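Local coordinates for exoribonuclease II, mitochondrial (Candida glabrata, PDB 6F3H), which degrades RNA from the 3' end as the exoribonuclease component of the mitochondrial RNA degradosome, at residues V40-V53 and R63-Y75. The protein carries 1 engineered substitution. Sequence-based numbering, arbitrary orientation.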
ATOM      1  N   VAL A  40      -5.900 -21.950  -5.653  1.00 55.70           N
ATOM      2  CA  VAL A  40      -5.338 -20.683  -6.083  1.00 50.96           C
ATOM      3  C   VAL A  40      -5.544 -20.473  -7.567  1.00 51.79           C
ATOM      4  O   VAL A  40      -5.685 -21.411  -8.350  1.00 58.65           O
ATOM      5  CB  VAL A  40      -3.841 -20.591  -5.777  1.00 45.94           C
ATOM      6  CG1 VAL A  40      -3.671 -20.593  -4.317  1.00 40.28           C
ATOM      7  CG2 VAL A  40      -3.169 -21.772  -6.393  1.00 49.01           C
ATOM      8  N   LEU A  41      -5.519 -19.207  -7.938  1.00 48.81           N
ATOM      9  CA  LEU A  41      -5.287 -18.775  -9.298  1.00 45.44           C
ATOM     10  C   LEU A  41      -3.894 -18.174  -9.364  1.00 44.07           C
ATOM     11  O   LEU A  41      -3.524 -17.359  -8.518  1.00 40.19           O
ATOM     12  CB  LEU A  41      -6.312 -17.741  -9.729  1.00 41.11           C
ATOM     13  CG  LEU A  41      -7.495 -18.306 -10.478  1.00 47.69           C
ATOM     14  CD1 LEU A  41      -8.063 -17.170 -11.274  1.00 45.99           C
ATOM     15  CD2 LEU A  41      -7.099 -19.487 -11.369  1.00 49.70           C
ATOM     16  N   LEU A  42      -3.119 -18.601 -10.340  1.00 45.73           N
ATOM     17  CA  LEU A  42      -1.778 -18.085 -10.528  1.00 44.41           C
ATOM     18  C   LEU A  42      -1.723 -17.093 -11.683  1.00 54.88           C
ATOM     19  O   LEU A  42      -2.587 -17.064 -12.559  1.00 61.99           O
ATOM     20  CB  LEU A  42      -0.801 -19.227 -10.758  1.00 40.75           C
ATOM     21  CG  LEU A  42      -0.239 -19.797  -9.466  1.00 42.93           C
ATOM     22  CD1 LEU A  42      -1.257 -19.851  -8.385  1.00 50.17           C
ATOM     23  CD2 LEU A  42       0.334 -21.160  -9.712  1.00 42.10           C
ATOM     24  N   LYS A  43      -0.698 -16.236 -11.649  1.00 58.04           N
ATOM     25  CA  LYS A  43      -0.437 -15.333 -12.768  1.00 56.42           C
ATOM     26  C   LYS A  43      -0.014 -16.105 -14.008  1.00 65.24           C
ATOM     27  O   LYS A  43      -0.224 -15.640 -15.133  1.00 68.39           O
ATOM     28  CB  LYS A  43       0.625 -14.313 -12.382  1.00 49.11           C
ATOM     29  CG  LYS A  43       0.098 -13.173 -11.551  1.00 48.95           C
ATOM     30  CD  LYS A  43       1.237 -12.347 -10.989  1.00 60.75           C
ATOM     31  CE  LYS A  43       0.759 -11.396  -9.883  1.00 75.01           C
ATOM     32  NZ  LYS A  43       1.860 -10.650  -9.177  1.00 82.76           N
ATOM     33  N   GLN A  44       0.613 -17.263 -13.814  1.00 68.83           N
ATOM     34  CA  GLN A  44       0.895 -18.159 -14.922  1.00 74.51           C
ATOM     35  C   GLN A  44      -0.396 -18.729 -15.502  1.00 84.11           C
ATOM     36  O   GLN A  44      -0.663 -18.586 -16.699  1.00 86.15           O
ATOM     37  CB  GLN A  44       1.829 -19.280 -14.454  1.00 76.03           C
ATOM     38  CG  GLN A  44       3.162 -18.835 -13.807  1.00 82.10           C
ATOM     39  CD  GLN A  44       3.033 -18.077 -12.478  1.00 84.14           C
ATOM     40  OE1 GLN A  44       2.008 -17.452 -12.197  1.00 79.61           O
ATOM     41  NE2 GLN A  44       4.087 -18.126 -11.664  1.00 84.69           N
ATOM     42  N   CYS A  45      -1.235 -19.332 -14.658  1.00 86.60           N
ATOM     43  CA  CYS A  45      -2.390 -20.086 -15.136  1.00 79.97           C
ATOM     44  C   CYS A  45      -3.681 -19.360 -14.819  1.00 66.99           C
ATOM     45  O   CYS A  45      -4.508 -19.875 -14.062  1.00 65.23           O
ATOM     46  CB  CYS A  45      -2.448 -21.473 -14.503  1.00 85.60           C
ATOM     47  SG  CYS A  45      -0.858 -22.135 -14.150  1.00 94.52           S
ATOM     48  N   THR A  46      -3.885 -18.189 -15.411  1.00 58.32           N
ATOM     49  CA  THR A  46      -5.036 -17.412 -15.004  1.00 63.18           C
ATOM     50  C   THR A  46      -6.345 -18.088 -15.408  1.00 67.03           C
ATOM     51  O   THR A  46      -7.382 -17.816 -14.800  1.00 74.28           O
ATOM     52  CB  THR A  46      -4.890 -15.985 -15.552  1.00 71.27           C
ATOM     53  OG1 THR A  46      -4.025 -15.236 -14.684  1.00 74.84           O
ATOM     54  CG2 THR A  46      -6.226 -15.245 -15.682  1.00 73.79           C
ATOM     55  N   SER A  47      -6.329 -19.020 -16.356  1.00 68.57           N
ATOM     56  CA  SER A  47      -7.563 -19.682 -16.776  1.00 71.80           C
ATOM     57  C   SER A  47      -7.679 -21.138 -16.311  1.00 74.58           C
ATOM     58  O   SER A  47      -8.631 -21.830 -16.702  1.00 80.72           O
ATOM     59  CB  SER A  47      -7.763 -19.573 -18.288  1.00 67.55           C
ATOM     60  OG  SER A  47      -8.499 -18.388 -18.582  1.00 65.71           O
ATOM     61  N   GLU A  48      -6.774 -21.616 -15.462  1.00 68.65           N
ATOM     62  CA  GLU A  48      -6.958 -22.931 -14.870  1.00 64.95           C
ATOM     63  C   GLU A  48      -6.754 -22.835 -13.370  1.00 63.37           C
ATOM     64  O   GLU A  48      -5.876 -22.112 -12.896  1.00 64.21           O
ATOM     65  CB  GLU A  48      -5.985 -23.957 -15.472  1.00 65.76           C
ATOM     66  N   LEU A  49      -7.588 -23.553 -12.625  1.00 63.24           N
ATOM     67  CA  LEU A  49      -7.391 -23.684 -11.193  1.00 63.05           C
ATOM     68  C   LEU A  49      -6.183 -24.520 -10.862  1.00 68.73           C
ATOM     69  O   LEU A  49      -5.783 -25.426 -11.605  1.00 75.88           O
ATOM     70  CB  LEU A  49      -8.585 -24.309 -10.503  1.00 65.43           C
ATOM     71  CG  LEU A  49      -9.698 -23.368 -10.151  1.00 63.19           C
ATOM     72  CD1 LEU A  49     -10.814 -24.191  -9.610  1.00 62.61           C
ATOM     73  CD2 LEU A  49      -9.149 -22.462  -9.087  1.00 57.22           C
ATOM     74  N   THR A  50      -5.629 -24.221  -9.701  1.00 66.03           N
ATOM     75  CA  THR A  50      -4.459 -24.884  -9.190  1.00 69.44           C
ATOM     76  C   THR A  50      -4.682 -25.111  -7.717  1.00 59.02           C
ATOM     77  O   THR A  50      -5.637 -24.599  -7.137  1.00 58.06           O
ATOM     78  CB  THR A  50      -3.205 -24.035  -9.430  1.00 83.60           C
ATOM     79  OG1 THR A  50      -3.333 -23.322 -10.669  1.00 83.97           O
ATOM     80  CG2 THR A  50      -2.024 -24.937  -9.513  1.00 92.97           C
HETATM   81  N   MSE A  51      -3.793 -25.862  -7.098  1.00 57.87           N
HETATM   82  CA  MSE A  51      -3.885 -26.023  -5.679  1.00 59.02           C
HETATM   83  C   MSE A  51      -2.551 -26.268  -5.035  1.00 57.51           C
HETATM   84  O   MSE A  51      -1.759 -27.105  -5.470  1.00 60.92           O
HETATM   85  CB  MSE A  51      -4.801 -27.157  -5.340  1.00 77.88           C
HETATM   86  CG  MSE A  51      -4.461 -27.760  -4.013  1.00103.37           C
HETATM   87 SE   MSE A  51      -5.924 -28.783  -3.333  1.00125.36          SE
HETATM   88  CE  MSE A  51      -4.951 -30.185  -2.372  1.00125.02           C
ATOM     89  N   CYS A  52      -2.323 -25.543  -3.959  1.00 52.77           N
ATOM     90  CA  CYS A  52      -1.042 -25.620  -3.298  1.00 55.63           C
ATOM     91  C   CYS A  52      -0.855 -27.019  -2.777  1.00 57.78           C
ATOM     92  O   CYS A  52      -1.692 -27.519  -2.034  1.00 61.21           O
ATOM     93  CB  CYS A  52      -0.968 -24.617  -2.153  1.00 51.40           C
ATOM     94  SG  CYS A  52       0.675 -24.547  -1.503  1.00 56.61           S
ATOM     95  N   VAL A  53       0.218 -27.670  -3.195  1.00 61.03           N
ATOM     96  CA  VAL A  53       0.481 -29.039  -2.783  1.00 64.22           C
ATOM     97  C   VAL A  53       1.772 -29.188  -1.997  1.00 70.62           C
ATOM     98  O   VAL A  53       1.980 -30.236  -1.375  1.00 73.01           O
ATOM     99  CB  VAL A  53       0.467 -29.991  -3.994  1.00 67.37           C
ATOM    100  CG1 VAL A  53      -0.964 -30.339  -4.310  1.00 69.90           C
ATOM    101  CG2 VAL A  53       1.101 -29.326  -5.174  1.00 68.79           C
ATOM    102  N   ARG A  63      10.007 -21.566  -3.467  1.00 69.24           N
ATOM    103  CA  ARG A  63       8.728 -21.553  -4.151  1.00 67.05           C
ATOM    104  C   ARG A  63       7.788 -22.625  -3.642  1.00 72.84           C
ATOM    105  O   ARG A  63       8.189 -23.702  -3.192  1.00 80.00           O
ATOM    106  CB  ARG A  63       8.869 -21.692  -5.656  1.00 60.35           C
ATOM    107  CG  ARG A  63       9.850 -20.751  -6.214  1.00 61.82           C
ATOM    108  CD  ARG A  63      10.197 -21.195  -7.572  1.00 69.12           C
ATOM    109  NE  ARG A  63      10.937 -22.437  -7.529  1.00 75.69           N
ATOM    110  CZ  ARG A  63      11.289 -23.105  -8.616  1.00 76.93           C
ATOM    111  NH1 ARG A  63      10.944 -22.653  -9.826  1.00 68.64           N
ATOM    112  NH2 ARG A  63      11.962 -24.236  -8.485  1.00 79.94           N
ATOM    113  N   TYR A  64       6.513 -22.312  -3.763  1.00 66.45           N
ATOM    114  CA  TYR A  64       5.477 -23.245  -3.434  1.00 60.17           C
ATOM    115  C   TYR A  64       5.246 -24.172  -4.596  1.00 64.51           C
ATOM    116  O   TYR A  64       5.456 -23.821  -5.756  1.00 67.40           O
ATOM    117  CB  TYR A  64       4.199 -22.504  -3.126  1.00 59.02           C
ATOM    118  CG  TYR A  64       4.250 -21.780  -1.823  1.00 64.65           C
ATOM    119  CD1 TYR A  64       4.948 -20.588  -1.689  1.00 67.22           C
ATOM    120  CD2 TYR A  64       3.598 -22.290  -0.717  1.00 63.72           C
ATOM    121  CE1 TYR A  64       4.990 -19.922  -0.474  1.00 67.65           C
ATOM    122  CE2 TYR A  64       3.628 -21.640   0.482  1.00 66.42           C
ATOM    123  CZ  TYR A  64       4.319 -20.457   0.613  1.00 67.86           C
ATOM    124  OH  TYR A  64       4.317 -19.835   1.849  1.00 65.81           O
ATOM    125  N   THR A  65       4.736 -25.344  -4.279  1.00 63.80           N
ATOM    126  CA  THR A  65       4.387 -26.306  -5.296  1.00 57.66           C
ATOM    127  C   THR A  65       2.885 -26.318  -5.407  1.00 51.38           C
ATOM    128  O   THR A  65       2.183 -26.463  -4.406  1.00 49.83           O
ATOM    129  CB  THR A  65       4.882 -27.688  -4.947  1.00 62.04           C
ATOM    130  OG1 THR A  65       6.225 -27.591  -4.452  1.00 70.01           O
ATOM    131  CG2 THR A  65       4.819 -28.558  -6.160  1.00 59.75           C
ATOM    132  N   PHE A  66       2.403 -26.119  -6.606  1.00 49.57           N
ATOM    133  CA  PHE A  66       0.987 -26.171  -6.873  1.00 53.72           C
ATOM    134  C   PHE A  66       0.733 -27.284  -7.863  1.00 65.40           C
ATOM    135  O   PHE A  66       1.586 -27.593  -8.690  1.00 74.51           O
ATOM    136  CB  PHE A  66       0.504 -24.877  -7.433  1.00 47.05           C
ATOM    137  CG  PHE A  66       0.821 -23.733  -6.593  1.00 48.71           C
ATOM    138  CD1 PHE A  66       2.085 -23.180  -6.600  1.00 51.55           C
ATOM    139  CD2 PHE A  66      -0.148 -23.192  -5.785  1.00 50.88           C
ATOM    140  CE1 PHE A  66       2.366 -22.090  -5.816  1.00 52.85           C
ATOM    141  CE2 PHE A  66       0.117 -22.116  -5.000  1.00 50.69           C
ATOM    142  CZ  PHE A  66       1.379 -21.558  -5.013  1.00 52.60           C
ATOM    143  N   ALA A  67      -0.450 -27.873  -7.789  1.00 65.99           N
ATOM    144  CA  ALA A  67      -0.823 -28.946  -8.686  1.00 62.01           C
ATOM    145  C   ALA A  67      -1.992 -28.493  -9.551  1.00 68.08           C
ATOM    146  O   ALA A  67      -2.951 -27.902  -9.045  1.00 67.24           O
ATOM    147  CB  ALA A  67      -1.183 -30.189  -7.886  1.00 55.89           C
ATOM    148  N   LYS A  68      -1.900 -28.750 -10.855  1.00 73.23           N
ATOM    149  CA  LYS A  68      -3.017 -28.495 -11.752  1.00 75.81           C
ATOM    150  C   LYS A  68      -4.013 -29.652 -11.788  1.00 81.64           C
ATOM    151  O   LYS A  68      -3.801 -30.742 -11.243  1.00 85.73           O
ATOM    152  CB  LYS A  68      -2.595 -28.200 -13.194  1.00 73.43           C
ATOM    153  CG  LYS A  68      -1.708 -27.007 -13.483  1.00 70.79           C
ATOM    154  CD  LYS A  68      -1.995 -26.572 -14.926  1.00 70.10           C
ATOM    155  CE  LYS A  68      -0.787 -26.008 -15.656  1.00 72.37           C
ATOM    156  NZ  LYS A  68      -1.236 -24.951 -16.621  1.00 71.33           N
ATOM    157  N   LYS A  69      -5.117 -29.379 -12.481  1.00 80.32           N
ATOM    158  CA  LYS A  69      -6.157 -30.371 -12.698  1.00 80.35           C
ATOM    159  C   LYS A  69      -5.582 -31.655 -13.285  1.00 85.37           C
ATOM    160  O   LYS A  69      -5.992 -32.758 -12.909  1.00 82.04           O
ATOM    161  CB  LYS A  69      -7.172 -29.761 -13.657  1.00 75.81           C
ATOM    162  CG  LYS A  69      -8.575 -30.207 -13.534  1.00 74.90           C
ATOM    163  CD  LYS A  69      -9.503 -29.133 -14.153  1.00 77.23           C
ATOM    164  CE  LYS A  69      -9.094 -28.724 -15.584  1.00 75.77           C
ATOM    165  NZ  LYS A  69     -10.071 -27.831 -16.311  1.00 72.85           N
ATOM    166  N   ASP A  70      -4.589 -31.521 -14.174  1.00 89.27           N
ATOM    167  CA  ASP A  70      -3.925 -32.620 -14.870  1.00 82.23           C
ATOM    168  C   ASP A  70      -2.947 -33.396 -14.002  1.00 86.06           C
ATOM    169  O   ASP A  70      -2.382 -34.385 -14.473  1.00 85.22           O
ATOM    170  CB  ASP A  70      -3.169 -32.074 -16.087  1.00 70.75           C
ATOM    171  N   GLY A  71      -2.701 -32.976 -12.772  1.00 88.83           N
ATOM    172  CA  GLY A  71      -1.695 -33.630 -11.976  1.00 89.85           C
ATOM    173  C   GLY A  71      -0.315 -33.087 -12.251  1.00 91.21           C
ATOM    174  O   GLY A  71       0.640 -33.462 -11.552  1.00 88.18           O
ATOM    175  N   THR A  72      -0.192 -32.218 -13.256  1.00 92.68           N
ATOM    176  CA  THR A  72       1.057 -31.528 -13.514  1.00 95.62           C
ATOM    177  C   THR A  72       1.247 -30.459 -12.439  1.00 97.33           C
ATOM    178  O   THR A  72       0.310 -29.722 -12.114  1.00 99.36           O
ATOM    179  CB  THR A  72       1.029 -30.916 -14.929  1.00 94.73           C
ATOM    180  OG1 THR A  72       2.107 -29.986 -15.103  1.00 95.75           O
ATOM    181  CG2 THR A  72      -0.288 -30.205 -15.195  1.00 91.83           C
ATOM    182  N   LEU A  73       2.458 -30.387 -11.879  1.00 93.94           N
ATOM    183  CA  LEU A  73       2.824 -29.465 -10.808  1.00 82.84           C
ATOM    184  C   LEU A  73       3.257 -28.114 -11.373  1.00 78.27           C
ATOM    185  O   LEU A  73       3.591 -27.986 -12.554  1.00 82.01           O
ATOM    186  CB  LEU A  73       3.952 -30.041  -9.942  1.00 77.79           C
ATOM    187  CG  LEU A  73       3.741 -31.453  -9.392  1.00 77.62           C
ATOM    188  CD1 LEU A  73       4.869 -31.840  -8.434  1.00 81.38           C
ATOM    189  CD2 LEU A  73       2.388 -31.550  -8.720  1.00 72.85           C
ATOM    190  N   VAL A  74       3.185 -27.087 -10.529  1.00 71.16           N
ATOM    191  CA  VAL A  74       3.741 -25.779 -10.843  1.00 66.51           C
ATOM    192  C   VAL A  74       4.409 -25.229  -9.591  1.00 72.85           C
ATOM    193  O   VAL A  74       3.850 -25.311  -8.491  1.00 78.85           O
ATOM    194  CB  VAL A  74       2.682 -24.797 -11.384  1.00 62.11           C
ATOM    195  CG1 VAL A  74       3.231 -23.392 -11.433  1.00 60.11           C
ATOM    196  CG2 VAL A  74       2.246 -25.199 -12.764  1.00 60.44           C
ATOM    197  N   TYR A  75       5.631 -24.716  -9.754  1.00 70.73           N
ATOM    198  CA  TYR A  75       6.391 -24.088  -8.682  1.00 63.78           C
ATOM    199  C   TYR A  75       6.323 -22.594  -8.896  1.00 58.64           C
ATOM    200  O   TYR A  75       6.662 -22.110  -9.979  1.00 56.26           O
ATOM    201  CB  TYR A  75       7.834 -24.548  -8.693  1.00 62.10           C
ATOM    202  CG  TYR A  75       7.934 -26.030  -8.592  1.00 68.21           C
ATOM    203  CD1 TYR A  75       7.853 -26.678  -7.366  1.00 74.75           C
ATOM    204  CD2 TYR A  75       8.080 -26.792  -9.730  1.00 68.05           C
ATOM    205  CE1 TYR A  75       7.960 -28.053  -7.284  1.00 78.22           C
ATOM    206  CE2 TYR A  75       8.172 -28.157  -9.668  1.00 72.82           C
ATOM    207  CZ  TYR A  75       8.113 -28.790  -8.441  1.00 78.87           C
ATOM    208  OH  TYR A  75       8.206 -30.167  -8.364  1.00 83.35           O
TER
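Phe66 lays its ring against Val40, Leu42, Thr50 and Cys52; strand 40-42 supplies the first two, strand 50-53 the others. CG is anti to the carbonyl carbon (chi1 -55°), and the ring stands off the sheet within touch of Val40 and Leu42. Leu42 covers one ring face with a single methyl, CD2, in a CH-pi contact 4.2 Å from the ring centroid; the same methyl meets CG1 of Val74 tip to tip. Val40 comes at about a right angle, its CG2 lying 3.4 Å from Phe66 CD2. Thr50 turns its methyl rather than its hydroxyl to the phenylalanine, so that CG2 rests beside Phe66 CB. Cys52, its sulfur anti to the backbone N (chi1 -172°), sets SG obliquely beside both the Phe66 and Tyr64 rings, 4.7 Å from the Phe66 centroid and 3.8 Å from Tyr64 CD2.

Underneath runs an antiparallel ladder. Met51, a selenomethionine, and Ala67 form a hydrogen-bonded pair: Ala67 N gives to Met51 O at 2.8 Å, and the return bond from Met51 N to Ala67 O is more bent, 136° at the hydrogen. Val53 N continues the ladder to Thr65 O. On the face that carries Met51 and Ala67, CG1 and CG2 of Val53 both lie against one side of Ala67 CB, each at 3.6 Å.

Strands 50-54 and 64-68 form a beta hairpin within an N-terminal five-stranded antiparallel sheet, away from the magnesium site of Asp401 and Asp410. Strand 50-54 is the middle one, with 73-76 beyond 64-68 and 39-42 and 81-85 on its other side; helix 123-159 packs on Met51 and Leu49, and helix 212-226 on Leu41 and Leu49.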